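Local coordinates for putative fumarylpyruvate hydrolase (Burkholderia cenocepacia, PDB 4MAQ), which belongs to the fumarylacetoacetate hydrolase family, with a largely beta fold and two copies of the chain in the assembly, at residues B[55-63]-B[183-193]; B[158-166]-B[174-182]. All coordinates share one frame; numbering follows the deposited sequence.

Interaction 1 (B[55-63]-B[183-193]); sequences DREPPFFFT and IWPVPDVIAYV. With EDO (1,2-ethanediol), chain C.
The indole of Trp184 lies between Arg56 on one face and the ring of Pro59 on the opposite one, while the carbonyl of Glu57 meets its edge. The guanidinium of Arg56 lies flat on the six-membered ring in a cation-pi stack, CZ standing 3.7 Å from the centroid of that Trp184 ring, planes 15° apart. The arginine bends at chi3 (-73°), which lays the guanidinium over the indole; CD, before the bend, already sits over the same face. At the guanidinium edge, NH2 of Arg56 donates in plane to the carbonyl O of Ile183 (3.0 Å). Trp184 NE1 donates to Glu57 O at 2.8 Å, in the plane of the indole and almost straight (173°), so stacking and hydrogen bond together fix the tilt of the ring. Pro59 CD makes CH-pi contacts over the five-membered ring of Trp184 and, 3.5 Å from the centroid, over the face of Tyr192. The contact thus joins the loop before strand 61-64, and the start of that strand, to residues 183-185 and the first two turns of helix 186-196, N-capped by Pro185, within the FAA hydrolase family region. Farther along, Phe61 leads inward: its CE2 packs 3.5 Å from CG2 of Val193, and CG1 of Val189 meets the ring edge. The second subunit packs against segment 55-63 too, its Trp138 meeting the ring of Phe61 and its Arg134 forming a salt bridge with Glu57. Thr63 OG1 accepts a hydrogen bond from 1,2-ethanediol O1 (3.0 Å), also bound by Thr63 of the second subunit.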
# COMPACT_ATOMS: atom_id res chain seq x y z
N ASP B 55 -24.26 -0.69 -20.07
CA ASP B 55 -24.49 -0.40 -18.66
C ASP B 55 -23.37 -1.00 -17.79
O ASP B 55 -23.61 -1.86 -16.94
CB ASP B 55 -25.86 -0.94 -18.23
N ARG B 56 -22.14 -0.54 -18.03
CA ARG B 56 -20.98 -0.97 -17.24
C ARG B 56 -21.07 -0.41 -15.83
O ARG B 56 -21.41 0.77 -15.64
CB ARG B 56 -19.67 -0.49 -17.85
CG ARG B 56 -19.37 -1.03 -19.23
CD ARG B 56 -18.13 -0.35 -19.78
NE ARG B 56 -18.40 1.03 -20.17
CZ ARG B 56 -17.53 1.79 -20.83
NH1 ARG B 56 -17.85 3.04 -21.15
NH2 ARG B 56 -16.35 1.29 -21.18
N GLU B 57 -20.75 -1.24 -14.85
CA GLU B 57 -20.59 -0.73 -13.49
C GLU B 57 -19.20 -0.12 -13.36
O GLU B 57 -18.25 -0.56 -14.02
CB GLU B 57 -20.88 -1.81 -12.43
CG GLU B 57 -19.72 -2.71 -11.99
CD GLU B 57 -20.06 -3.57 -10.78
OE1 GLU B 57 -20.46 -3.01 -9.73
OE2 GLU B 57 -19.93 -4.81 -10.86
N PRO B 58 -19.08 0.93 -12.53
CA PRO B 58 -17.77 1.52 -12.26
C PRO B 58 -16.80 0.45 -11.75
O PRO B 58 -17.21 -0.49 -11.04
CB PRO B 58 -18.07 2.55 -11.17
CG PRO B 58 -19.53 2.88 -11.34
CD PRO B 58 -20.15 1.58 -11.74
N PRO B 59 -15.50 0.60 -12.08
CA PRO B 59 -14.51 -0.35 -11.58
C PRO B 59 -14.26 -0.15 -10.09
O PRO B 59 -14.59 0.90 -9.53
CB PRO B 59 -13.24 0.04 -12.35
CG PRO B 59 -13.41 1.52 -12.59
CD PRO B 59 -14.89 1.73 -12.79
N PHE B 60 -13.70 -1.15 -9.44
CA PHE B 60 -13.15 -0.98 -8.08
C PHE B 60 -11.68 -1.36 -8.11
O PHE B 60 -11.20 -1.95 -9.09
CB PHE B 60 -13.95 -1.77 -7.05
CG PHE B 60 -13.78 -3.27 -7.13
CD1 PHE B 60 -14.61 -4.05 -7.95
CD2 PHE B 60 -12.82 -3.92 -6.34
CE1 PHE B 60 -14.46 -5.44 -8.01
CE2 PHE B 60 -12.68 -5.32 -6.40
CZ PHE B 60 -13.49 -6.08 -7.23
N PHE B 61 -10.97 -1.01 -7.04
CA PHE B 61 -9.52 -1.11 -7.02
C PHE B 61 -8.99 -1.65 -5.71
O PHE B 61 -9.52 -1.34 -4.64
CB PHE B 61 -8.90 0.28 -7.22
CG PHE B 61 -9.19 0.86 -8.57
CD1 PHE B 61 -10.33 1.64 -8.79
CD2 PHE B 61 -8.32 0.64 -9.63
CE1 PHE B 61 -10.60 2.15 -10.06
CE2 PHE B 61 -8.57 1.17 -10.88
CZ PHE B 61 -9.70 1.93 -11.09
N PHE B 62 -7.91 -2.41 -5.79
CA PHE B 62 -7.07 -2.64 -4.63
C PHE B 62 -5.67 -2.18 -5.00
O PHE B 62 -5.47 -1.67 -6.10
CB PHE B 62 -7.15 -4.10 -4.18
CG PHE B 62 -6.77 -5.09 -5.25
CD1 PHE B 62 -7.72 -5.55 -6.15
CD2 PHE B 62 -5.45 -5.55 -5.35
CE1 PHE B 62 -7.36 -6.45 -7.15
CE2 PHE B 62 -5.09 -6.45 -6.33
CZ PHE B 62 -6.04 -6.90 -7.22
N THR B 63 -4.72 -2.29 -4.08
CA THR B 63 -3.35 -1.84 -4.33
C THR B 63 -2.37 -2.92 -3.89
O THR B 63 -2.76 -3.88 -3.25
CB THR B 63 -3.07 -0.51 -3.59
OG1 THR B 63 -3.24 -0.72 -2.19
CG2 THR B 63 -4.04 0.60 -4.02
N ILE B 183 -13.23 -4.10 -19.99
CA ILE B 183 -14.54 -3.48 -19.78
C ILE B 183 -14.36 -1.97 -19.80
O ILE B 183 -14.99 -1.28 -20.60
CB ILE B 183 -15.21 -3.98 -18.49
CG1 ILE B 183 -15.53 -5.48 -18.62
CG2 ILE B 183 -16.48 -3.18 -18.20
CD1 ILE B 183 -15.98 -6.14 -17.33
N TRP B 184 -13.46 -1.47 -18.93
CA TRP B 184 -13.03 -0.08 -18.96
C TRP B 184 -11.65 -0.02 -19.59
O TRP B 184 -10.72 -0.60 -19.06
CB TRP B 184 -12.99 0.49 -17.54
CG TRP B 184 -14.36 0.68 -16.96
CD1 TRP B 184 -15.00 -0.12 -16.03
CD2 TRP B 184 -15.29 1.73 -17.29
NE1 TRP B 184 -16.26 0.39 -15.76
CE2 TRP B 184 -16.46 1.52 -16.51
CE3 TRP B 184 -15.23 2.84 -18.15
CZ2 TRP B 184 -17.56 2.39 -16.57
CZ3 TRP B 184 -16.32 3.69 -18.22
CH2 TRP B 184 -17.48 3.46 -17.43
N PRO B 185 -11.51 0.70 -20.71
CA PRO B 185 -10.20 0.83 -21.33
C PRO B 185 -9.22 1.62 -20.46
O PRO B 185 -9.61 2.30 -19.51
CB PRO B 185 -10.45 1.56 -22.64
CG PRO B 185 -11.84 2.06 -22.60
CD PRO B 185 -12.58 1.39 -21.47
N VAL B 186 -7.96 1.55 -20.84
CA VAL B 186 -6.89 2.16 -20.06
C VAL B 186 -7.14 3.65 -19.76
O VAL B 186 -6.98 4.06 -18.61
CB VAL B 186 -5.52 1.91 -20.74
CG1 VAL B 186 -4.43 2.78 -20.12
CG2 VAL B 186 -5.18 0.43 -20.65
N PRO B 187 -7.57 4.47 -20.76
CA PRO B 187 -7.77 5.90 -20.43
C PRO B 187 -8.83 6.11 -19.33
O PRO B 187 -8.68 7.02 -18.51
CB PRO B 187 -8.26 6.52 -21.75
CG PRO B 187 -7.78 5.60 -22.82
CD PRO B 187 -7.74 4.22 -22.21
N ASP B 188 -9.87 5.28 -19.32
CA ASP B 188 -10.91 5.40 -18.29
C ASP B 188 -10.44 4.88 -16.94
O ASP B 188 -10.77 5.45 -15.93
CB ASP B 188 -12.18 4.67 -18.68
CG ASP B 188 -12.83 5.28 -19.87
OD1 ASP B 188 -13.29 6.41 -19.75
OD2 ASP B 188 -12.84 4.65 -20.92
N VAL B 189 -9.64 3.82 -16.95
CA VAL B 189 -9.06 3.33 -15.70
C VAL B 189 -8.19 4.42 -15.06
O VAL B 189 -8.30 4.69 -13.85
CB VAL B 189 -8.28 2.03 -15.93
CG1 VAL B 189 -7.59 1.62 -14.64
CG2 VAL B 189 -9.26 0.93 -16.33
N ILE B 190 -7.34 5.05 -15.87
CA ILE B 190 -6.49 6.14 -15.39
C ILE B 190 -7.35 7.26 -14.81
O ILE B 190 -7.08 7.76 -13.72
CB ILE B 190 -5.60 6.68 -16.52
CG1 ILE B 190 -4.53 5.64 -16.88
CG2 ILE B 190 -5.02 8.05 -16.17
CD1 ILE B 190 -3.82 5.93 -18.18
N ALA B 191 -8.37 7.69 -15.55
CA ALA B 191 -9.28 8.73 -15.07
C ALA B 191 -9.90 8.39 -13.70
O ALA B 191 -9.90 9.22 -12.79
CB ALA B 191 -10.36 9.00 -16.12
N TYR B 192 -10.39 7.15 -13.55
CA TYR B 192 -11.01 6.72 -12.31
C TYR B 192 -10.01 6.76 -11.13
O TYR B 192 -10.34 7.28 -10.05
CB TYR B 192 -11.55 5.30 -12.46
CG TYR B 192 -12.99 5.22 -12.88
CD1 TYR B 192 -13.99 5.60 -12.00
CD2 TYR B 192 -13.36 4.77 -14.15
CE1 TYR B 192 -15.32 5.54 -12.34
CE2 TYR B 192 -14.71 4.71 -14.52
CZ TYR B 192 -15.68 5.10 -13.60
OH TYR B 192 -17.03 5.05 -13.89
N VAL B 193 -8.78 6.27 -11.34
CA VAL B 193 -7.82 6.32 -10.23
C VAL B 193 -7.57 7.78 -9.84
O VAL B 193 -7.55 8.12 -8.65
CB VAL B 193 -6.47 5.63 -10.55
CG1 VAL B 193 -5.45 5.88 -9.44
CG2 VAL B 193 -6.67 4.13 -10.76
C1 EDO C . -0.30 -0.61 -0.75
O1 EDO C . -0.88 -1.91 -0.85
C2 EDO C . -0.25 -0.07 0.67
O2 EDO C . -1.56 0.23 1.18

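Interaction 2 (B[158-166]-B[174-182]); sequences GHPAAGRIW and RQQGDLADM
Strands 164-166 and 174-178 run antiparallel with axes 4.6 Å apart, Ile165 and Gly177 forming a hydrogen-bonded pair flanked by the non-hydrogen-bonded pairs Arg164-Asp178 and Trp166-Gln176. The ladder continues past the strand end, where Leu179 N donates to Gly163 O (2.9 Å). Asp178 closes this end with its side chain. With CG anti to the backbone N (chi1 -165°), its carboxylate turns back over Gly163, and OD1 accepts from Gly163 N at 2.9 Å, the N-H approaching from above the carboxylate plane. The same OD1 of Asp178 offers its anti lone pair to Ala180 N (2.9 Å), making an Asx turn, so two backbone N-H groups grip one oxygen. At phi 128° and psi 164° Gly163 has a backbone that calls for glycine, since a CB would be jammed against the carbonyl O of Ala162. Leu179 points inward, CD1 resting 3.7 Å from Pro160 CB and CD2 lying 4.3 Å from Ile165 CB; Val226 of the adjoining strand 221-226 and Leu91 of strand 85-95, in another sheet, pack against it. Ile165 CG2 rests 3.5 Å from Gly177 O. One water bridges the carbonyl oxygens of Ala161 and Leu179, donating to both. Strands 164-169 and 172-178 form a beta hairpin, with 172-178 outermost, within this chain, in a mixed sheet, and a classic beta bulge lies where Arg174 and Gln175 both face Leu167.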
# COMPACT_ATOMS: atom_id res chain seq x y z
N GLY B 158 3.64 2.26 -28.79
CA GLY B 158 2.31 2.86 -28.87
C GLY B 158 1.49 2.52 -27.63
O GLY B 158 2.02 2.00 -26.66
N HIS B 159 0.20 2.84 -27.66
CA HIS B 159 -0.70 2.54 -26.55
C HIS B 159 -1.51 1.34 -26.96
O HIS B 159 -2.48 1.49 -27.68
CB HIS B 159 -1.58 3.76 -26.23
CG HIS B 159 -0.81 4.95 -25.77
ND1 HIS B 159 -0.13 4.98 -24.57
CD2 HIS B 159 -0.59 6.16 -26.36
CE1 HIS B 159 0.47 6.16 -24.43
NE2 HIS B 159 0.20 6.89 -25.50
N PRO B 160 -1.12 0.12 -26.49
CA PRO B 160 -1.79 -1.07 -27.01
C PRO B 160 -3.27 -1.08 -26.64
O PRO B 160 -3.62 -0.75 -25.49
CB PRO B 160 -1.04 -2.22 -26.31
CG PRO B 160 -0.49 -1.59 -25.06
CD PRO B 160 -0.08 -0.22 -25.51
N ALA B 161 -4.11 -1.48 -27.58
CA ALA B 161 -5.57 -1.53 -27.34
C ALA B 161 -6.19 -2.85 -27.78
O ALA B 161 -7.36 -3.10 -27.53
CB ALA B 161 -6.28 -0.35 -28.00
N ALA B 162 -5.39 -3.71 -28.39
CA ALA B 162 -5.85 -5.00 -28.91
C ALA B 162 -4.65 -5.93 -28.89
O ALA B 162 -3.48 -5.50 -28.91
CB ALA B 162 -6.44 -4.86 -30.33
N GLY B 163 -4.93 -7.23 -28.84
CA GLY B 163 -3.89 -8.23 -28.97
C GLY B 163 -3.91 -9.26 -27.84
O GLY B 163 -4.51 -9.04 -26.77
N ARG B 164 -3.22 -10.37 -28.08
CA ARG B 164 -3.21 -11.50 -27.17
C ARG B 164 -2.54 -11.19 -25.83
O ARG B 164 -1.44 -10.60 -25.79
CB ARG B 164 -2.52 -12.70 -27.83
CG ARG B 164 -2.57 -13.99 -27.02
CD ARG B 164 -1.78 -15.12 -27.68
NE ARG B 164 -0.45 -14.68 -28.11
CZ ARG B 164 0.66 -15.41 -28.02
NH1 ARG B 164 0.62 -16.63 -27.48
NH2 ARG B 164 1.81 -14.91 -28.44
N ILE B 165 -3.22 -11.59 -24.75
CA ILE B 165 -2.68 -11.54 -23.38
C ILE B 165 -2.86 -12.96 -22.85
O ILE B 165 -3.97 -13.53 -22.94
CB ILE B 165 -3.39 -10.47 -22.51
CG1 ILE B 165 -2.97 -10.61 -21.04
CG2 ILE B 165 -4.92 -10.48 -22.66
CD1 ILE B 165 -3.26 -9.41 -20.16
N TRP B 166 -1.79 -13.57 -22.35
CA TRP B 166 -1.83 -15.01 -22.10
C TRP B 166 -0.90 -15.39 -20.95
O TRP B 166 0.06 -14.68 -20.63
CB TRP B 166 -1.47 -15.78 -23.39
CG TRP B 166 -0.04 -15.53 -23.81
CD1 TRP B 166 0.43 -14.46 -24.54
CD2 TRP B 166 1.10 -16.33 -23.49
NE1 TRP B 166 1.80 -14.56 -24.68
CE2 TRP B 166 2.23 -15.70 -24.05
CE3 TRP B 166 1.27 -17.54 -22.78
CZ2 TRP B 166 3.53 -16.23 -23.93
CZ3 TRP B 166 2.57 -18.06 -22.65
CH2 TRP B 166 3.68 -17.40 -23.22
N ARG B 174 -3.23 -21.44 -19.50
CA ARG B 174 -4.25 -21.32 -18.46
C ARG B 174 -5.10 -20.08 -18.68
O ARG B 174 -6.28 -20.07 -18.30
CB ARG B 174 -3.62 -21.28 -17.06
CG ARG B 174 -2.70 -22.44 -16.68
CD ARG B 174 -3.45 -23.73 -16.38
NE ARG B 174 -2.57 -24.92 -16.34
CZ ARG B 174 -1.95 -25.40 -15.26
NH1 ARG B 174 -2.08 -24.81 -14.06
NH2 ARG B 174 -1.18 -26.49 -15.37
N GLN B 175 -4.52 -19.02 -19.25
CA GLN B 175 -5.30 -17.81 -19.56
C GLN B 175 -4.97 -17.37 -20.95
O GLN B 175 -3.80 -17.40 -21.35
CB GLN B 175 -4.96 -16.66 -18.59
CG GLN B 175 -5.20 -17.00 -17.12
CD GLN B 175 -5.10 -15.76 -16.25
OE1 GLN B 175 -4.06 -15.52 -15.61
NE2 GLN B 175 -6.14 -14.95 -16.25
N GLN B 176 -5.98 -16.94 -21.71
CA GLN B 176 -5.75 -16.39 -23.03
C GLN B 176 -6.94 -15.52 -23.37
O GLN B 176 -8.08 -15.99 -23.46
CB GLN B 176 -5.58 -17.50 -24.08
CG GLN B 176 -5.17 -17.05 -25.47
CD GLN B 176 -4.85 -18.25 -26.33
OE1 GLN B 176 -3.70 -18.67 -26.41
NE2 GLN B 176 -5.88 -18.83 -26.94
N GLY B 177 -6.68 -14.24 -23.53
CA GLY B 177 -7.70 -13.32 -23.92
C GLY B 177 -7.13 -12.25 -24.82
O GLY B 177 -6.05 -12.41 -25.39
N ASP B 178 -7.87 -11.16 -24.98
CA ASP B 178 -7.43 -10.07 -25.84
C ASP B 178 -7.62 -8.77 -25.10
O ASP B 178 -8.61 -8.59 -24.40
CB ASP B 178 -8.20 -10.06 -27.17
CG ASP B 178 -7.53 -9.20 -28.21
OD1 ASP B 178 -7.68 -7.96 -28.13
OD2 ASP B 178 -6.84 -9.74 -29.10
N LEU B 179 -6.66 -7.85 -25.23
CA LEU B 179 -6.76 -6.54 -24.59
C LEU B 179 -8.06 -5.81 -24.94
O LEU B 179 -8.53 -5.01 -24.16
CB LEU B 179 -5.58 -5.64 -24.97
CG LEU B 179 -4.17 -6.08 -24.61
CD1 LEU B 179 -3.22 -5.02 -25.12
CD2 LEU B 179 -4.04 -6.31 -23.10
N ALA B 180 -8.61 -6.11 -26.12
CA ALA B 180 -9.83 -5.46 -26.58
C ALA B 180 -11.03 -5.80 -25.72
O ALA B 180 -12.07 -5.14 -25.82
CB ALA B 180 -10.12 -5.82 -28.02
N ASP B 181 -10.90 -6.84 -24.89
CA ASP B 181 -12.01 -7.26 -24.07
C ASP B 181 -12.08 -6.57 -22.71
O ASP B 181 -12.98 -6.86 -21.91
CB ASP B 181 -12.04 -8.77 -23.98
CG ASP B 181 -12.42 -9.39 -25.31
OD1 ASP B 181 -13.36 -8.90 -25.99
OD2 ASP B 181 -11.78 -10.35 -25.71
N MET B 182 -11.18 -5.62 -22.47
CA MET B 182 -11.28 -4.79 -21.27
C MET B 182 -12.64 -4.11 -21.19
O MET B 182 -13.15 -3.59 -22.19
CB MET B 182 -10.22 -3.72 -21.28
CG MET B 182 -8.86 -4.20 -20.90
SD MET B 182 -7.79 -2.76 -20.92
CE MET B 182 -6.23 -3.60 -20.92
O HOH W 1 -8.05 -2.33 -24.71

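In the fold
Interactions 1 and 2 follow one another along the chain: Met182 ends one segment of interaction 2 and Ile183 begins the helical segment of interaction 1, so the hairpin strand 172-178 passes through a short 3-10 segment to helix 186-196. Interaction 2 is nested within the loop closed by interaction 1, and their centres lie about 16 Å apart with no touch beyond this junction. Around the junction, Asn42 is hydrogen-bonded to Ile183 through the backbone and to Trp184 N through its OD1, while neighbouring Tyr43 packs on Leu179 and Met182. The two differ in setting: interaction 1 lies at the subunit interface, whereas no other chain of the assembly touches interaction 2.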